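Local coordinates for protein hydrolase (Thermus thermophilus, PDB 1UFO) that probably acts as a hydrolase of the alpha/beta hydrolase fold, on a substrate that is not established, at residues G46-F52 / G227-E232; G131-G137 / V173-H179. All coordinates share one frame; numbering follows the deposited sequence.

Contact 1. Residues G46-F52 / G227-E232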
ATOM      1  N   GLY A  46      -9.684  -9.558 -10.261  1.00 12.79           N
ATOM      2  CA  GLY A  46     -10.455  -8.345 -10.165  1.00 13.99           C
ATOM      3  C   GLY A  46     -10.075  -7.153 -11.044  1.00 13.41           C
ATOM      4  O   GLY A  46     -10.815  -6.180 -11.121  1.00 14.17           O
ATOM      5  N   TYR A  47      -8.934  -7.242 -11.703  1.00 12.66           N
ATOM      6  CA  TYR A  47      -8.453  -6.124 -12.478  1.00 11.02           C
ATOM      7  C   TYR A  47      -9.306  -5.950 -13.752  1.00 10.61           C
ATOM      8  O   TYR A  47      -9.746  -4.841 -13.998  1.00 10.65           O
ATOM      9  CB  TYR A  47      -6.984  -6.328 -12.864  1.00 12.35           C
ATOM     10  CG  TYR A  47      -5.958  -6.004 -11.794  1.00 10.89           C
ATOM     11  CD1 TYR A  47      -4.931  -5.155 -12.106  1.00 10.71           C
ATOM     12  CD2 TYR A  47      -5.998  -6.588 -10.537  1.00 10.56           C
ATOM     13  CE1 TYR A  47      -3.888  -4.832 -11.154  1.00 11.05           C
ATOM     14  CE2 TYR A  47      -4.981  -6.327  -9.581  1.00 10.45           C
ATOM     15  CZ  TYR A  47      -3.945  -5.442  -9.937  1.00  9.02           C
ATOM     16  OH  TYR A  47      -2.950  -5.175  -9.030  1.00 10.12           O
ATOM     17  N   ALA A  48      -9.555  -7.056 -14.444  1.00 12.08           N
ATOM     18  CA  ALA A  48     -10.376  -6.947 -15.662  1.00 11.16           C
ATOM     19  C   ALA A  48     -11.786  -6.546 -15.298  1.00 14.34           C
ATOM     20  O   ALA A  48     -12.412  -5.675 -15.974  1.00 14.22           O
ATOM     21  CB  ALA A  48     -10.294  -8.238 -16.430  1.00 14.11           C
ATOM     22  N   GLU A  49     -12.281  -7.102 -14.183  1.00 14.10           N
ATOM     23  CA  GLU A  49     -13.648  -6.742 -13.749  1.00 14.90           C
ATOM     24  C   GLU A  49     -13.837  -5.278 -13.405  1.00 14.97           C
ATOM     25  O   GLU A  49     -14.964  -4.725 -13.421  1.00 17.08           O
ATOM     26  CB  GLU A  49     -14.020  -7.646 -12.550  1.00 13.98           C
ATOM     27  CG  GLU A  49     -14.055  -9.077 -12.872  1.00 16.69           C
ATOM     28  CD  GLU A  49     -12.709  -9.796 -12.926  1.00 18.71           C
ATOM     29  OE1 GLU A  49     -11.649  -9.181 -12.724  1.00 19.38           O
ATOM     30  OE2 GLU A  49     -12.713 -11.004 -13.188  1.00 23.10           O
ATOM     31  N   ARG A  50     -12.745  -4.569 -13.097  1.00 14.04           N
ATOM     32  CA  ARG A  50     -12.744  -3.171 -12.751  1.00 16.98           C
ATOM     33  C   ARG A  50     -12.535  -2.331 -14.021  1.00 16.09           C
ATOM     34  O   ARG A  50     -12.582  -1.099 -13.988  1.00 18.97           O
ATOM     35  CB  ARG A  50     -11.608  -2.967 -11.747  1.00 19.59           C
ATOM     36  CG  ARG A  50     -11.570  -1.780 -10.925  1.00 26.11           C
ATOM     37  CD  ARG A  50     -12.687  -1.845  -9.869  1.00 27.70           C
ATOM     38  NE  ARG A  50     -12.446  -2.685  -8.700  1.00 31.64           N
ATOM     39  CZ  ARG A  50     -11.872  -2.300  -7.546  1.00 33.01           C
ATOM     40  NH1 ARG A  50     -11.409  -1.058  -7.353  1.00 33.97           N
ATOM     41  NH2 ARG A  50     -11.880  -3.141  -6.510  1.00 33.48           N
ATOM     42  N   GLY A  51     -12.268  -2.987 -15.158  1.00 14.82           N
ATOM     43  CA  GLY A  51     -12.157  -2.213 -16.386  1.00 14.09           C
ATOM     44  C   GLY A  51     -10.760  -2.195 -17.014  1.00 12.73           C
ATOM     45  O   GLY A  51     -10.536  -1.500 -18.019  1.00 13.31           O
ATOM     46  N   PHE A  52      -9.807  -2.938 -16.467  1.00 11.08           N
ATOM     47  CA  PHE A  52      -8.461  -2.980 -17.094  1.00 11.38           C
ATOM     48  C   PHE A  52      -8.364  -4.087 -18.119  1.00 10.57           C
ATOM     49  O   PHE A  52      -8.697  -5.258 -17.835  1.00 11.11           O
ATOM     50  CB  PHE A  52      -7.385  -3.183 -15.992  1.00 10.96           C
ATOM     51  CG  PHE A  52      -7.229  -1.975 -15.125  1.00 12.12           C
ATOM     52  CD1 PHE A  52      -8.117  -1.710 -14.087  1.00 11.33           C
ATOM     53  CD2 PHE A  52      -6.192  -1.052 -15.394  1.00 14.00           C
ATOM     54  CE1 PHE A  52      -7.969  -0.533 -13.328  1.00 10.63           C
ATOM     55  CE2 PHE A  52      -6.053   0.090 -14.652  1.00 12.50           C
ATOM     56  CZ  PHE A  52      -6.963   0.354 -13.595  1.00 12.29           C
ATOM     57  N   GLY A 227      -2.338  -2.963  -5.484  1.00  7.51           N
ATOM     58  CA  GLY A 227      -1.818  -2.488  -6.749  1.00  7.30           C
ATOM     59  C   GLY A 227      -2.965  -1.934  -7.617  1.00  7.43           C
ATOM     60  O   GLY A 227      -2.728  -0.962  -8.335  1.00  8.40           O
ATOM     61  N   LEU A 228      -4.152  -2.523  -7.531  1.00  8.09           N
ATOM     62  CA  LEU A 228      -5.282  -2.058  -8.317  1.00  8.32           C
ATOM     63  C   LEU A 228      -5.704  -0.653  -7.822  1.00  9.85           C
ATOM     64  O   LEU A 228      -5.990   0.236  -8.620  1.00 11.06           O
ATOM     65  CB  LEU A 228      -6.424  -3.064  -8.163  1.00  9.46           C
ATOM     66  CG  LEU A 228      -7.718  -2.723  -8.914  1.00  9.40           C
ATOM     67  CD1 LEU A 228      -7.483  -2.678 -10.446  1.00 11.98           C
ATOM     68  CD2 LEU A 228      -8.676  -3.876  -8.575  1.00 11.14           C
ATOM     69  N   ALA A 229      -5.611  -0.425  -6.521  1.00  8.76           N
ATOM     70  CA  ALA A 229      -5.944   0.919  -5.978  1.00  9.13           C
ATOM     71  C   ALA A 229      -4.937   1.958  -6.500  1.00  8.89           C
ATOM     72  O   ALA A 229      -5.337   3.033  -6.844  1.00 10.21           O
ATOM     73  CB  ALA A 229      -5.901   0.883  -4.401  1.00 10.26           C
ATOM     74  N   PHE A 230      -3.656   1.618  -6.542  1.00  7.72           N
ATOM     75  CA  PHE A 230      -2.623   2.527  -7.011  1.00  8.45           C
ATOM     76  C   PHE A 230      -2.872   2.896  -8.463  1.00  9.85           C
ATOM     77  O   PHE A 230      -2.776   4.071  -8.793  1.00 10.15           O
ATOM     78  CB  PHE A 230      -1.265   1.835  -6.829  1.00  9.49           C
ATOM     79  CG  PHE A 230      -0.071   2.731  -7.122  1.00  9.76           C
ATOM     80  CD1 PHE A 230       0.468   3.562  -6.101  1.00 10.80           C
ATOM     81  CD2 PHE A 230       0.563   2.703  -8.363  1.00  9.09           C
ATOM     82  CE1 PHE A 230       1.598   4.313  -6.336  1.00 10.10           C
ATOM     83  CE2 PHE A 230       1.737   3.481  -8.591  1.00 10.46           C
ATOM     84  CZ  PHE A 230       2.264   4.299  -7.564  1.00  9.52           C
ATOM     85  N   LEU A 231      -3.176   1.878  -9.286  1.00  9.44           N
ATOM     86  CA  LEU A 231      -3.488   2.149 -10.728  1.00 10.27           C
ATOM     87  C   LEU A 231      -4.753   3.016 -10.852  1.00 10.63           C
ATOM     88  O   LEU A 231      -4.725   3.961 -11.629  1.00 12.28           O
ATOM     89  CB  LEU A 231      -3.757   0.866 -11.485  1.00 11.65           C
ATOM     90  CG  LEU A 231      -2.534  -0.069 -11.594  1.00 13.88           C
ATOM     91  CD1 LEU A 231      -2.888  -1.258 -12.511  1.00 15.70           C
ATOM     92  CD2 LEU A 231      -1.294   0.699 -12.054  1.00 14.38           C
ATOM     93  N   GLU A 232      -5.801   2.730 -10.105  1.00 10.46           N
ATOM     94  CA  GLU A 232      -6.994   3.568 -10.280  1.00 10.81           C
ATOM     95  C   GLU A 232      -6.732   4.995  -9.830  1.00 12.68           C
ATOM     96  O   GLU A 232      -7.232   5.927 -10.485  1.00 11.25           O
ATOM     97  CB  GLU A 232      -8.199   3.029  -9.591  1.00 11.67           C
ATOM     98  CG  GLU A 232      -8.628   1.696 -10.198  1.00 13.96           C
ATOM     99  CD  GLU A 232      -9.964   1.251  -9.694  1.00 19.74           C
ATOM    100  OE1 GLU A 232     -10.838   0.979 -10.545  1.00 23.25           O
ATOM    101  OE2 GLU A 232     -10.197   1.121  -8.474  1.00 20.39           O
TER
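E232 OE2 receives R50 NH1 at 2.7 Å in a salt bridge; its hydrogen bond is weak, bent to 127° at the hydrogen, with guanidinium and carboxylate planes 53° apart. R225 of the second subunit is a long, weak second partner of OE2, and K24 pairs with OE1. R50 leaves its backbone with CG anti to N (chi1 -163°) and then folds twice, which lays the guanidinium over L228: CD2 sits 3.7 Å above the centre of its plane. Replacing R50 by alanine removes the guanidinium, which would probably leave E232 OE2 without this partner and L228 CD2 without its flat cover. The other methyl of L228, CD1, is wedged between two rings, over the face of Y47 (4.0 Å from the centroid) and 3.6 Å from F52 CE1. One turn on, L231 CB lies 3.9 Å from F52 CZ. Y47 OH, hydrogen-bonded to A224 O, reaches the helix backbone at G227, where a CB would clash with it. This is how the last helix of the alpha/beta fold, 221-236, meets the loop before strand 52-56: Y47 and L231 both rest on L27 of strand 25-30 and L133 of strand 132-135, and F52 and L231 on F108 of strand 107-112.

Contact 2. Residues G131-G137 / V173-H179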
ATOM      1  N   GLY A 131       1.758   4.459 -15.168  1.00 10.75           N
ATOM      2  CA  GLY A 131       2.108   4.037 -13.807  1.00  9.83           C
ATOM      3  C   GLY A 131       2.625   2.627 -13.919  1.00 10.23           C
ATOM      4  O   GLY A 131       2.394   1.940 -14.928  1.00  9.97           O
ATOM      5  N   VAL A 132       3.372   2.197 -12.902  1.00  7.64           N
ATOM      6  CA  VAL A 132       3.976   0.853 -12.949  1.00  7.57           C
ATOM      7  C   VAL A 132       3.829   0.176 -11.601  1.00  8.18           C
ATOM      8  O   VAL A 132       4.032   0.850 -10.563  1.00  8.45           O
ATOM      9  CB  VAL A 132       5.518   1.012 -13.186  1.00  8.63           C
ATOM     10  CG1 VAL A 132       6.214  -0.371 -13.099  1.00 10.56           C
ATOM     11  CG2 VAL A 132       5.775   1.589 -14.626  1.00 10.83           C
ATOM     12  N   LEU A 133       3.446  -1.124 -11.628  1.00  7.61           N
ATOM     13  CA  LEU A 133       3.420  -1.941 -10.398  1.00  7.07           C
ATOM     14  C   LEU A 133       4.602  -2.904 -10.516  1.00  8.43           C
ATOM     15  O   LEU A 133       4.746  -3.638 -11.483  1.00  8.17           O
ATOM     16  CB  LEU A 133       2.129  -2.794 -10.294  1.00  7.22           C
ATOM     17  CG  LEU A 133       0.841  -1.960 -10.383  1.00  6.88           C
ATOM     18  CD1 LEU A 133      -0.340  -2.956 -10.262  1.00  8.71           C
ATOM     19  CD2 LEU A 133       0.732  -0.990  -9.181  1.00  8.61           C
ATOM     20  N   ALA A 134       5.491  -2.892  -9.507  1.00  6.78           N
ATOM     21  CA  ALA A 134       6.639  -3.785  -9.488  1.00  6.67           C
ATOM     22  C   ALA A 134       6.412  -4.710  -8.290  1.00  7.04           C
ATOM     23  O   ALA A 134       6.613  -4.347  -7.122  1.00  8.01           O
ATOM     24  CB  ALA A 134       7.953  -2.930  -9.298  1.00  6.72           C
ATOM     25  N   PHE A 135       5.967  -5.944  -8.619  1.00  7.30           N
ATOM     26  CA  PHE A 135       5.680  -6.905  -7.591  1.00  7.27           C
ATOM     27  C   PHE A 135       6.897  -7.803  -7.340  1.00  8.07           C
ATOM     28  O   PHE A 135       7.553  -8.211  -8.276  1.00  9.66           O
ATOM     29  CB  PHE A 135       4.582  -7.849  -8.045  1.00  7.59           C
ATOM     30  CG  PHE A 135       3.241  -7.227  -8.178  1.00  7.21           C
ATOM     31  CD1 PHE A 135       2.783  -6.757  -9.429  1.00  7.17           C
ATOM     32  CD2 PHE A 135       2.351  -7.174  -7.070  1.00  8.17           C
ATOM     33  CE1 PHE A 135       1.491  -6.265  -9.575  1.00  6.09           C
ATOM     34  CE2 PHE A 135       1.068  -6.687  -7.210  1.00  6.73           C
ATOM     35  CZ  PHE A 135       0.607  -6.221  -8.473  1.00  6.12           C
ATOM     36  N   ILE A 136       7.172  -8.041  -6.059  1.00  7.62           N
ATOM     37  CA  ILE A 136       8.229  -8.970  -5.606  1.00  8.48           C
ATOM     38  C   ILE A 136       9.539  -8.899  -6.398  1.00  9.27           C
ATOM     39  O   ILE A 136      10.128  -9.900  -6.784  1.00  8.91           O
ATOM     40  CB  ILE A 136       7.651 -10.457  -5.534  1.00  7.41           C
ATOM     41  CG1 ILE A 136       7.351 -11.037  -6.942  1.00  8.63           C
ATOM     42  CG2 ILE A 136       6.376 -10.425  -4.613  1.00  9.50           C
ATOM     43  CD1 ILE A 136       6.791 -12.546  -6.746  1.00  7.88           C
ATOM     44  N   GLY A 137      10.006  -7.673  -6.564  1.00  8.29           N
ATOM     45  CA  GLY A 137      11.174  -7.454  -7.388  1.00  9.95           C
ATOM     46  C   GLY A 137      12.055  -6.302  -6.991  1.00 10.75           C
ATOM     47  O   GLY A 137      11.942  -5.759  -5.891  1.00 10.22           O
ATOM     48  N   VAL A 173       7.599   8.756 -13.426  1.00 11.46           N
ATOM     49  CA  VAL A 173       6.441   7.881 -13.666  1.00 10.72           C
ATOM     50  C   VAL A 173       6.019   7.207 -12.323  1.00 10.24           C
ATOM     51  O   VAL A 173       6.848   6.626 -11.616  1.00 11.22           O
ATOM     52  CB  VAL A 173       6.818   6.755 -14.632  1.00 10.93           C
ATOM     53  CG1 VAL A 173       5.730   5.657 -14.642  1.00 11.21           C
ATOM     54  CG2 VAL A 173       7.040   7.389 -16.049  1.00 12.76           C
ATOM     55  N   PRO A 174       4.726   7.252 -11.974  1.00  9.44           N
ATOM     56  CA  PRO A 174       4.276   6.622 -10.727  1.00  8.98           C
ATOM     57  C   PRO A 174       4.733   5.164 -10.649  1.00  9.53           C
ATOM     58  O   PRO A 174       4.565   4.398 -11.582  1.00  8.74           O
ATOM     59  CB  PRO A 174       2.754   6.679 -10.769  1.00  9.98           C
ATOM     60  CG  PRO A 174       2.504   8.076 -11.611  1.00 11.25           C
ATOM     61  CD  PRO A 174       3.625   7.959 -12.696  1.00 10.76           C
ATOM     62  N   LEU A 175       5.304   4.817  -9.515  1.00  6.14           N
ATOM     63  CA  LEU A 175       5.879   3.497  -9.359  1.00  6.77           C
ATOM     64  C   LEU A 175       5.631   2.977  -7.971  1.00  7.75           C
ATOM     65  O   LEU A 175       5.992   3.606  -6.982  1.00  7.24           O
ATOM     66  CB  LEU A 175       7.421   3.556  -9.612  1.00  7.75           C
ATOM     67  CG  LEU A 175       8.277   2.321  -9.238  1.00  8.68           C
ATOM     68  CD1 LEU A 175       7.800   1.209 -10.099  1.00 11.24           C
ATOM     69  CD2 LEU A 175       9.709   2.584  -9.505  1.00  8.35           C
ATOM     70  N   LEU A 176       5.008   1.799  -7.912  1.00  7.87           N
ATOM     71  CA  LEU A 176       4.739   1.178  -6.593  1.00  6.54           C
ATOM     72  C   LEU A 176       5.431  -0.162  -6.514  1.00  7.62           C
ATOM     73  O   LEU A 176       5.219  -0.984  -7.399  1.00  7.10           O
ATOM     74  CB  LEU A 176       3.206   0.938  -6.373  1.00  6.41           C
ATOM     75  CG  LEU A 176       2.859   0.044  -5.218  1.00  7.28           C
ATOM     76  CD1 LEU A 176       3.358   0.796  -3.933  1.00  6.70           C
ATOM     77  CD2 LEU A 176       1.344  -0.151  -5.175  1.00  8.08           C
ATOM     78  N   HIS A 177       6.281  -0.358  -5.506  1.00  6.16           N
ATOM     79  CA  HIS A 177       6.926  -1.666  -5.306  1.00  6.87           C
ATOM     80  C   HIS A 177       6.081  -2.373  -4.232  1.00  7.26           C
ATOM     81  O   HIS A 177       5.757  -1.796  -3.191  1.00  8.28           O
ATOM     82  CB  HIS A 177       8.378  -1.531  -4.823  1.00  6.60           C
ATOM     83  CG  HIS A 177       9.392  -1.741  -5.881  1.00  8.42           C
ATOM     84  ND1 HIS A 177       9.862  -3.004  -6.214  1.00  7.76           N
ATOM     85  CD2 HIS A 177      10.005  -0.878  -6.753  1.00  6.83           C
ATOM     86  CE1 HIS A 177      10.723  -2.895  -7.228  1.00  8.87           C
ATOM     87  NE2 HIS A 177      10.809  -1.616  -7.571  1.00  9.47           N
ATOM     88  N   LEU A 178       5.676  -3.624  -4.515  1.00  7.08           N
ATOM     89  CA  LEU A 178       4.869  -4.392  -3.561  1.00  6.80           C
ATOM     90  C   LEU A 178       5.749  -5.597  -3.206  1.00  7.93           C
ATOM     91  O   LEU A 178       6.289  -6.273  -4.104  1.00  7.58           O
ATOM     92  CB  LEU A 178       3.546  -4.895  -4.211  1.00  7.45           C
ATOM     93  CG  LEU A 178       2.742  -3.691  -4.726  1.00  6.87           C
ATOM     94  CD1 LEU A 178       2.919  -3.487  -6.266  1.00  6.10           C
ATOM     95  CD2 LEU A 178       1.227  -3.982  -4.422  1.00  7.85           C
ATOM     96  N   HIS A 179       5.929  -5.870  -1.907  1.00  7.45           N
ATOM     97  CA  HIS A 179       6.867  -6.930  -1.513  1.00  8.41           C
ATOM     98  C   HIS A 179       6.428  -7.637  -0.245  1.00  9.59           C
ATOM     99  O   HIS A 179       5.602  -7.137   0.502  1.00  9.20           O
ATOM    100  CB  HIS A 179       8.203  -6.250  -1.163  1.00  8.71           C
ATOM    101  CG  HIS A 179       9.421  -6.964  -1.648  1.00  9.10           C
ATOM    102  ND1 HIS A 179       9.908  -6.781  -2.937  1.00  8.45           N
ATOM    103  CD2 HIS A 179      10.261  -7.861  -1.050  1.00  9.65           C
ATOM    104  CE1 HIS A 179      10.978  -7.539  -3.123  1.00  9.79           C
ATOM    105  NE2 HIS A 179      11.222  -8.207  -1.986  1.00  9.44           N
TER
HETATM  106  O   HOH W   1       8.886  -5.331  -5.024  1.00  8.30           O
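The methyl of A134 presses into the face of the H177 imidazole, CB standing 3.4 Å above the ring plane and over its centre. NE2 of H177 is hydrogen-bonded to NE2 of H120. Next along this face, L175 CD1 fills the dip between V132 and A134, 3.7 Å from V132 CG1 and 4.2 Å from A134 CB; V132 and L175 run side by side in the same direction. At the start of the pair, V132 CG2 meets V173 CG1, while G131 CA lies 3.3 Å from P174 O, a CA-H...O contact. Five backbone hydrogen bonds, from V132 N to P174 O through I136 N to L178 O, fix the parallel register, and the strand directions diverge by 20°. The strands belong to a beta-alpha-beta unit with helix 153-160, in the central sheet of the alpha/beta hydrolase fold. On the reverse face L178 is the main knob: its CD1 lies over the F135 ring, 4.0 Å from the centroid, and also abuts L133 CB, so the methyl fills the notch between those two residues. L133 CD2 touches L176 CD2 on this side, where F230 of helix 221-236 packs on both leucines; helices 114-124 and 188-198 flank the A134-H177 face. Past the end of strand 132-135, a water accepts from G137 N at 3.0 Å and is hydrogen-bonded to ND1 of H177, ND1 of H179 and L178 O, lying in the plane of both imidazoles. H179, whose NE2 bonds V186 O, also touches a probable Ser-His-Asp triad (S113, H217, D183); the CB of I136 points away from 173-179, and its side chain touches the likely nucleophile elbow.

Overall arrangement
From the N terminus the chain first builds strands 3-10, 13-20 and 25-30, then passes helix 37-42 to reach residues 46-52. Their partner, 227-232, comes 175 residues later, so contact 1 closes a loop spanning most of the fold. Contact 2 is local by comparison: 131-137 and 173-179 are 36 residues apart, and both lie within that larger loop, nested without crossing. The centres of the two contacts are about 14 Å apart, yet they touch. F230 on helix 221-236 packs on L175 and L176, and Y47 OH comes to 3.6 Å from L133 CD1. Both sides of contact 1, the early loop through Y47 and the late helix through F230, thus pack against the strands of contact 2.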